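Polyguluronate lyase (Corynebacterium sp., PDB 1UAI) probably cleaves the poly-alpha-L-guluronate blocks of alginate by beta-elimination, as a lyase built on a jellyroll beta-sandwich. Local coordinates at residues V18-I22 with F39-F45; D124-F128 with I169-Y173; G166-K170 with T180-T184. All blocks are in the same frame, centred on the assembly; numbering follows the deposited sequence.

Interaction 1 (V18-I22 with F39-F45)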
loop_
_atom_site.group_PDB
_atom_site.type_symbol
_atom_site.label_atom_id
_atom_site.label_comp_id
_atom_site.label_asym_id
_atom_site.label_seq_id
_atom_site.Cartn_x
_atom_site.Cartn_y
_atom_site.Cartn_z
ATOM N N VAL A 18 -6.131 8.331 -3.872
ATOM C CA VAL A 18 -5.969 6.966 -4.342
ATOM C C VAL A 18 -5.532 6.912 -5.802
ATOM O O VAL A 18 -5.964 7.726 -6.626
ATOM C CB VAL A 18 -7.288 6.150 -4.165
ATOM C CG1 VAL A 18 -8.374 6.681 -5.096
ATOM C CG2 VAL A 18 -7.027 4.665 -4.415
ATOM N N THR A 19 -4.643 5.967 -6.098
ATOM C CA THR A 19 -4.155 5.733 -7.455
ATOM C C THR A 19 -4.729 4.369 -7.816
ATOM O O THR A 19 -4.638 3.424 -7.026
ATOM C CB THR A 19 -2.621 5.682 -7.515
ATOM O OG1 THR A 19 -2.085 6.913 -7.016
ATOM C CG2 THR A 19 -2.150 5.467 -8.952
ATOM N N LEU A 20 -5.307 4.275 -9.008
ATOM C CA LEU A 20 -5.975 3.062 -9.462
ATOM C C LEU A 20 -5.276 2.304 -10.586
ATOM O O LEU A 20 -4.314 2.793 -11.178
ATOM C CB LEU A 20 -7.390 3.437 -9.908
ATOM C CG LEU A 20 -8.209 4.198 -8.863
ATOM C CD1 LEU A 20 -9.392 4.883 -9.528
ATOM C CD2 LEU A 20 -8.670 3.238 -7.777
ATOM N N PRO A 21 -5.755 1.083 -10.881
ATOM C CA PRO A 21 -5.190 0.245 -11.942
ATOM C C PRO A 21 -5.978 0.374 -13.247
ATOM O O PRO A 21 -5.865 -0.467 -14.141
ATOM C CB PRO A 21 -5.275 -1.151 -11.348
ATOM C CG PRO A 21 -6.576 -1.103 -10.627
ATOM C CD PRO A 21 -6.573 0.266 -9.962
ATOM N N ILE A 22 -6.792 1.424 -13.333
ATOM C CA ILE A 22 -7.581 1.700 -14.526
ATOM C C ILE A 22 -7.240 3.110 -14.992
ATOM O O ILE A 22 -6.584 3.865 -14.272
ATOM C CB ILE A 22 -9.105 1.603 -14.255
ATOM C CG1 ILE A 22 -9.509 2.558 -13.128
ATOM C CG2 ILE A 22 -9.478 0.170 -13.906
ATOM C CD1 ILE A 22 -11.002 2.575 -12.847
ATOM N N PHE A 39 -16.343 8.140 -3.428
ATOM C CA PHE A 39 -15.838 7.438 -4.601
ATOM C C PHE A 39 -15.608 5.955 -4.355
ATOM O O PHE A 39 -15.113 5.552 -3.300
ATOM C CB PHE A 39 -14.509 8.041 -5.065
ATOM C CG PHE A 39 -13.878 7.289 -6.206
ATOM C CD1 PHE A 39 -14.414 7.374 -7.487
ATOM C CD2 PHE A 39 -12.783 6.453 -5.993
ATOM C CE1 PHE A 39 -13.876 6.638 -8.539
ATOM C CE2 PHE A 39 -12.237 5.710 -7.041
ATOM C CZ PHE A 39 -12.787 5.804 -8.316
ATOM N N ALA A 40 -15.962 5.151 -5.349
ATOM C CA ALA A 40 -15.756 3.712 -5.299
ATOM C C ALA A 40 -15.741 3.199 -6.729
ATOM O O ALA A 40 -16.420 3.748 -7.598
ATOM C CB ALA A 40 -16.870 3.031 -4.513
ATOM N N THR A 41 -14.944 2.170 -6.982
ATOM C CA THR A 41 -14.886 1.565 -8.304
ATOM C C THR A 41 -14.578 0.082 -8.123
ATOM O O THR A 41 -13.443 -0.313 -7.859
ATOM C CB THR A 41 -13.829 2.251 -9.213
ATOM O OG1 THR A 41 -13.841 1.629 -10.504
ATOM C CG2 THR A 41 -12.433 2.160 -8.610
ATOM N N ALA A 42 -15.619 -0.734 -8.244
ATOM C CA ALA A 42 -15.495 -2.176 -8.077
ATOM C C ALA A 42 -14.823 -2.817 -9.282
ATOM O O ALA A 42 -15.099 -2.450 -10.424
ATOM C CB ALA A 42 -16.875 -2.793 -7.859
ATOM N N PRO A 43 -13.950 -3.808 -9.048
ATOM C CA PRO A 43 -13.543 -4.376 -7.757
ATOM C C PRO A 43 -12.230 -3.797 -7.226
ATOM O O PRO A 43 -11.739 -4.223 -6.182
ATOM C CB PRO A 43 -13.385 -5.848 -8.091
ATOM C CG PRO A 43 -12.716 -5.769 -9.440
ATOM C CD PRO A 43 -13.515 -4.684 -10.154
ATOM N N TRP A 44 -11.677 -2.821 -7.938
ATOM C CA TRP A 44 -10.379 -2.243 -7.589
ATOM C C TRP A 44 -10.261 -1.448 -6.297
ATOM O O TRP A 44 -9.222 -1.494 -5.637
ATOM C CB TRP A 44 -9.888 -1.368 -8.745
ATOM C CG TRP A 44 -10.291 -1.886 -10.086
ATOM C CD1 TRP A 44 -11.088 -1.260 -10.997
ATOM C CD2 TRP A 44 -9.958 -3.160 -10.652
ATOM N NE1 TRP A 44 -11.277 -2.064 -12.096
ATOM C CE2 TRP A 44 -10.594 -3.237 -11.910
ATOM C CE3 TRP A 44 -9.186 -4.246 -10.215
ATOM C CZ2 TRP A 44 -10.483 -4.359 -12.739
ATOM C CZ3 TRP A 44 -9.075 -5.362 -11.040
ATOM C CH2 TRP A 44 -9.722 -5.408 -12.287
ATOM N N PHE A 45 -11.308 -0.712 -5.946
ATOM C CA PHE A 45 -11.299 0.127 -4.753
ATOM C C PHE A 45 -12.741 0.233 -4.278
ATOM O O PHE A 45 -13.515 1.044 -4.783
ATOM C CB PHE A 45 -10.749 1.507 -5.121
ATOM C CG PHE A 45 -10.720 2.481 -3.980
ATOM C CD1 PHE A 45 -9.876 2.281 -2.893
ATOM C CD2 PHE A 45 -11.530 3.614 -4.001
ATOM C CE1 PHE A 45 -9.836 3.197 -1.842
ATOM C CE2 PHE A 45 -11.498 4.535 -2.955
ATOM C CZ PHE A 45 -10.648 4.325 -1.875
#
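Apolar side chains account for this contact; the two backbones stay well apart, with the CA atoms of Leu20 and Trp44 the nearest at 7.1 Å, and exchange no hydrogen bonds. Leu20 sits centrally, its two methyl branches reaching different partners: its CD1 lies 3.7 Å from Phe39 CZ, and its CD2 lies 3.8 Å from Phe45 CB and 4.0 Å from Thr41 CG2. After it the chain turns a corner at Pro21, whose CG meets Trp44 CB at 3.8 Å, and Ile22 lays CG2 3.6 Å from Trp44 CD1, two hydrophobic surfaces beside the indole. One true CH-pi contact is present, Val18 CG2 standing 4.2 Å from the Phe45 ring centroid, 16° off its normal.

The loop presents these groups because it closes on itself. Thr41 and Phe45 exchange backbone hydrogen bonds (N to O, 2.9 Å each way), and the classic beta bulge of Trp44 and Phe45 opposite Thr41 lets both consecutive aromatics point toward 18-22.

Within the sandwich, strand 16-20 runs between strands 27-31 and 72-79, while 39-45 leads into edge strand 45-47 of the other sheet; Phe45 also meets Phe56 on neighbouring strand 54-59.

Interaction 2 (D124-F128 with I169-Y173)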
loop_
_atom_site.group_PDB
_atom_site.type_symbol
_atom_site.label_atom_id
_atom_site.label_comp_id
_atom_site.label_asym_id
_atom_site.label_seq_id
_atom_site.Cartn_x
_atom_site.Cartn_y
_atom_site.Cartn_z
ATOM N N ASP A 124 11.019 3.695 -3.353
ATOM C CA ASP A 124 10.530 3.076 -2.129
ATOM C C ASP A 124 11.688 2.937 -1.147
ATOM O O ASP A 124 12.816 2.632 -1.538
ATOM C CB ASP A 124 9.891 1.711 -2.426
ATOM C CG ASP A 124 10.843 0.746 -3.103
ATOM O OD1 ASP A 124 11.511 1.145 -4.077
ATOM O OD2 ASP A 124 10.910 -0.422 -2.667
ATOM N N VAL A 125 11.404 3.178 0.128
ATOM C CA VAL A 125 12.417 3.107 1.175
ATOM C C VAL A 125 12.360 1.758 1.887
ATOM O O VAL A 125 13.378 1.089 2.055
ATOM C CB VAL A 125 12.214 4.258 2.186
ATOM C CG1 VAL A 125 13.269 4.197 3.278
ATOM C CG2 VAL A 125 12.280 5.595 1.457
ATOM N N THR A 126 11.162 1.373 2.308
ATOM C CA THR A 126 10.937 0.096 2.974
ATOM C C THR A 126 9.453 -0.204 2.836
ATOM O O THR A 126 8.617 0.688 2.991
ATOM C CB THR A 126 11.346 0.140 4.469
ATOM O OG1 THR A 126 10.967 -1.088 5.102
ATOM C CG2 THR A 126 10.689 1.307 5.186
ATOM N N VAL A 127 9.128 -1.453 2.516
ATOM C CA VAL A 127 7.738 -1.844 2.324
ATOM C C VAL A 127 7.456 -3.233 2.890
ATOM O O VAL A 127 8.379 -4.000 3.177
ATOM C CB VAL A 127 7.365 -1.865 0.803
ATOM C CG1 VAL A 127 7.992 -0.683 0.084
ATOM C CG2 VAL A 127 7.820 -3.169 0.162
ATOM N N PHE A 128 6.169 -3.530 3.066
ATOM C CA PHE A 128 5.715 -4.844 3.516
ATOM C C PHE A 128 5.433 -5.557 2.196
ATOM O O PHE A 128 4.529 -5.169 1.446
ATOM C CB PHE A 128 4.435 -4.730 4.346
ATOM C CG PHE A 128 4.669 -4.370 5.791
ATOM C CD1 PHE A 128 4.464 -5.313 6.796
ATOM C CD2 PHE A 128 5.080 -3.090 6.150
ATOM C CE1 PHE A 128 4.663 -4.986 8.138
ATOM C CE2 PHE A 128 5.282 -2.752 7.489
ATOM C CZ PHE A 128 5.073 -3.702 8.482
ATOM N N ILE A 169 14.214 4.091 10.969
ATOM C CA ILE A 169 12.871 3.597 10.704
ATOM C C ILE A 169 12.713 2.279 11.460
ATOM O O ILE A 169 13.454 1.328 11.213
ATOM C CB ILE A 169 12.641 3.311 9.202
ATOM C CG1 ILE A 169 12.854 4.582 8.375
ATOM C CG2 ILE A 169 11.230 2.763 8.996
ATOM C CD1 ILE A 169 12.812 4.345 6.872
ATOM N N LYS A 170 11.770 2.238 12.392
ATOM C CA LYS A 170 11.490 1.027 13.158
ATOM C C LYS A 170 10.243 0.419 12.527
ATOM O O LYS A 170 9.229 1.102 12.385
ATOM C CB LYS A 170 11.207 1.373 14.619
ATOM C CG LYS A 170 12.365 2.019 15.359
ATOM C CD LYS A 170 13.459 1.016 15.660
ATOM C CE LYS A 170 14.509 1.608 16.584
ATOM N NZ LYS A 170 15.495 0.579 17.013
ATOM N N VAL A 171 10.317 -0.854 12.148
ATOM C CA VAL A 171 9.187 -1.526 11.513
ATOM C C VAL A 171 8.702 -2.676 12.389
ATOM O O VAL A 171 9.484 -3.551 12.766
ATOM C CB VAL A 171 9.577 -2.065 10.120
ATOM C CG1 VAL A 171 8.332 -2.500 9.368
ATOM C CG2 VAL A 171 10.329 -0.995 9.341
ATOM N N TYR A 172 7.408 -2.667 12.696
ATOM C CA TYR A 172 6.792 -3.669 13.563
ATOM C C TYR A 172 5.741 -4.520 12.860
ATOM O O TYR A 172 5.067 -4.063 11.937
ATOM C CB TYR A 172 6.112 -2.978 14.750
ATOM C CG TYR A 172 7.021 -2.099 15.570
ATOM C CD1 TYR A 172 7.582 -2.562 16.758
ATOM C CD2 TYR A 172 7.325 -0.803 15.157
ATOM C CE1 TYR A 172 8.426 -1.756 17.516
ATOM C CE2 TYR A 172 8.167 0.011 15.906
ATOM C CZ TYR A 172 8.714 -0.472 17.084
ATOM O OH TYR A 172 9.559 0.320 17.824
ATOM N N TYR A 173 5.602 -5.755 13.336
ATOM C CA TYR A 173 4.622 -6.713 12.833
ATOM C C TYR A 173 3.979 -7.297 14.088
ATOM O O TYR A 173 4.658 -7.922 14.910
ATOM C CB TYR A 173 5.316 -7.810 12.027
ATOM C CG TYR A 173 4.430 -8.972 11.634
ATOM C CD1 TYR A 173 3.544 -8.880 10.560
ATOM C CD2 TYR A 173 4.517 -10.187 12.312
ATOM C CE1 TYR A 173 2.774 -9.980 10.167
ATOM C CE2 TYR A 173 3.757 -11.285 11.931
ATOM C CZ TYR A 173 2.891 -11.178 10.857
ATOM O OH TYR A 173 2.172 -12.281 10.455
#
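This is face-to-face packing between the two sheets of the jellyroll beta-sandwich, deep in its hydrophobic interior. Segment 124-128 belongs to the sheet that also contains strands 112-119 and 134-139; segment 169-173 lies in the opposing seven-stranded sheet, between strands 158-165 and 176-182. Their axes pass 9.7 Å apart and run only 3° from parallel, a separation that side chains, rather than backbone hydrogen bonds, must span.

The valines, isoleucine and phenylalanine suit the task, being bulky, apolar and at ease in an extended backbone. Val125 CG1 touches Ile169 CD1 at 3.6 Å, and Thr126 CG2 approaches the same Ile169 CD1 at 4.1 Å. Two consecutive residues can both face inward because Val125 and Thr126 form a classic beta bulge opposite Ile118; the helix-like psi of Val125 (-50°) breaks the usual switching of side chains from one face of the strand to the other. Regular strand geometry then resumes, with Val127 pointing away and Phe128 inward.

Thr126 has nearly the shape of valine, and its hydroxyl does not go unsatisfied in the apolar surroundings: OG1 hydrogen-bonds to the carbonyl of Thr138 on the adjacent strand, while lying 4.3 Å from Val171 CG2. Phe128 has the longest reach and the largest share of the buried area. Its ring makes edge-to-face contacts with Phe99 and Phe162 of the facing sheet, and its tip meets that sheet twice: CZ is 3.6 Å from Val171 CG1, and Tyr172 O lies near the ring plane, 3.5 Å from the same Phe128 CZ.

Interaction 3 (G166-K170 with T180-T184)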
loop_
_atom_site.group_PDB
_atom_site.type_symbol
_atom_site.label_atom_id
_atom_site.label_comp_id
_atom_site.label_asym_id
_atom_site.label_seq_id
_atom_site.Cartn_x
_atom_site.Cartn_y
_atom_site.Cartn_z
ATOM N N GLY A 166 14.666 10.359 14.397
ATOM C CA GLY A 166 16.104 10.320 14.607
ATOM C C GLY A 166 16.925 9.620 13.537
ATOM O O GLY A 166 17.958 9.020 13.841
ATOM N N GLY A 167 16.475 9.699 12.290
ATOM C CA GLY A 167 17.198 9.072 11.197
ATOM C C GLY A 167 17.104 7.559 11.180
ATOM O O GLY A 167 17.945 6.885 10.583
ATOM N N LYS A 168 16.078 7.021 11.832
ATOM C CA LYS A 168 15.883 5.579 11.890
ATOM C C LYS A 168 14.426 5.214 11.646
ATOM O O LYS A 168 13.519 5.931 12.064
ATOM C CB LYS A 168 16.292 5.039 13.265
ATOM C CG LYS A 168 17.737 5.302 13.657
ATOM C CD LYS A 168 18.699 4.481 12.819
ATOM C CE LYS A 168 20.128 4.659 13.303
ATOM N NZ LYS A 168 21.093 3.827 12.535
ATOM N N ILE A 169 14.214 4.091 10.969
ATOM C CA ILE A 169 12.871 3.597 10.704
ATOM C C ILE A 169 12.713 2.279 11.460
ATOM O O ILE A 169 13.454 1.328 11.213
ATOM C CB ILE A 169 12.641 3.311 9.202
ATOM C CG1 ILE A 169 12.854 4.582 8.375
ATOM C CG2 ILE A 169 11.230 2.763 8.996
ATOM C CD1 ILE A 169 12.812 4.345 6.872
ATOM N N LYS A 170 11.770 2.238 12.392
ATOM C CA LYS A 170 11.490 1.027 13.158
ATOM C C LYS A 170 10.243 0.419 12.527
ATOM O O LYS A 170 9.229 1.102 12.385
ATOM C CB LYS A 170 11.207 1.373 14.619
ATOM C CG LYS A 170 12.365 2.019 15.359
ATOM C CD LYS A 170 13.459 1.016 15.660
ATOM C CE LYS A 170 14.509 1.608 16.584
ATOM N NZ LYS A 170 15.495 0.579 17.013
ATOM N N THR A 180 15.300 -2.296 12.078
ATOM C CA THR A 180 15.531 -0.869 12.242
ATOM C C THR A 180 16.418 -0.498 11.063
ATOM O O THR A 180 17.506 -1.052 10.897
ATOM C CB THR A 180 16.252 -0.548 13.563
ATOM O OG1 THR A 180 15.435 -0.972 14.660
ATOM C CG2 THR A 180 16.502 0.948 13.681
ATOM N N ILE A 181 15.935 0.424 10.237
ATOM C CA ILE A 181 16.649 0.850 9.043
ATOM C C ILE A 181 17.124 2.293 9.133
ATOM O O ILE A 181 16.351 3.189 9.467
ATOM C CB ILE A 181 15.736 0.693 7.803
ATOM C CG1 ILE A 181 15.374 -0.785 7.621
ATOM C CG2 ILE A 181 16.423 1.245 6.562
ATOM C CD1 ILE A 181 14.307 -1.037 6.577
ATOM N N SER A 182 18.401 2.512 8.840
ATOM C CA SER A 182 18.963 3.857 8.861
ATOM C C SER A 182 18.443 4.588 7.628
ATOM O O SER A 182 18.533 4.081 6.511
ATOM C CB SER A 182 20.491 3.801 8.836
ATOM O OG SER A 182 20.998 3.194 10.011
ATOM N N HIS A 183 17.896 5.780 7.839
ATOM C CA HIS A 183 17.339 6.574 6.750
ATOM C C HIS A 183 17.340 8.035 7.188
ATOM O O HIS A 183 16.708 8.386 8.181
ATOM C CB HIS A 183 15.912 6.106 6.464
ATOM C CG HIS A 183 15.276 6.773 5.286
ATOM N ND1 HIS A 183 15.757 6.635 4.002
ATOM C CD2 HIS A 183 14.185 7.570 5.197
ATOM C CE1 HIS A 183 14.988 7.317 3.172
ATOM N NE2 HIS A 183 14.027 7.894 3.872
ATOM N N THR A 184 18.035 8.886 6.439
ATOM C CA THR A 184 18.135 10.297 6.800
ATOM C C THR A 184 17.596 11.293 5.780
ATOM O O THR A 184 17.612 12.499 6.022
ATOM C CB THR A 184 19.599 10.674 7.094
ATOM O OG1 THR A 184 20.402 10.415 5.935
ATOM C CG2 THR A 184 20.129 9.861 8.265
#
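Ile169 gives up more surface here than any other residue. It pairs with Ile181 in an antiparallel hydrogen-bonded pair, Ile169 N donating to Ile181 O and Ile181 N to Ile169 O, both at 2.8 Å. The two isoleucines lie on the same face of the sheet, CB to CB 4.3 Å, and Ile169 CD1 reaches on to His183 CB at 3.6 Å. Large branched side chains fit this face because it looks into the sandwich, where both isoleucines touch Thr126 of the facing sheet.

Thr180 comes next, in a non-hydrogen-bonded pair with Lys170. Its CA makes a CA-H...O contact with Ile169 O (3.2 Å), its CG2 lies diagonally 4.1 Å from Lys168 CB, and its OG1 accepts a hydrogen bond from Lys170 NZ at 2.8 Å. The same arrangement recurs at the next non-hydrogen-bonded pair, two residues along, where Lys168 NZ donates to Ser182 OG at 2.6 Å. Strands 168-173 and 176-182 thus form a beta hairpin at one margin of the seven-stranded sheet, with lysines and hydroxyls on its outer face.

Gly167 sits where the hairpin meets the preceding turn. Gly166 and Gly167 both have positive phi, fitting a type I' turn from strand 158-165, and glycine tolerates this best; a CB on Gly167 would also come within 3.4 Å of Thr184 CG2. Gly167 O accepts a nearly straight bond from His183 N (3.0 Å, 176°), while the His183 side chain uses NE2 to hydrogen-bond Asn188 OD1.

In the fold
Interactions 2 and 3 adjoin, their centres 10 Å apart: they share Ile169 and Lys170, and meet again where Val125 CG1 lies 3.6 Å from His183 ND1 and Thr126 OG1 3.7 Å from Ile181 CD1. One strand, 168-173, therefore pairs sideways in the hairpin while packing across the sandwich. Interaction 1 lies on the opposite side of the chain's centre, about 25 Å from interaction 2 and 32 Å from interaction 3 between centres. The family's RSELR, QIH and YFKAG motifs, probably lining the substrate cleft, lie on strands 72-79 and 112-119 and at strand 189-192; interaction 1 touches Ser73 in the first, interaction 2 Ile118 in the second.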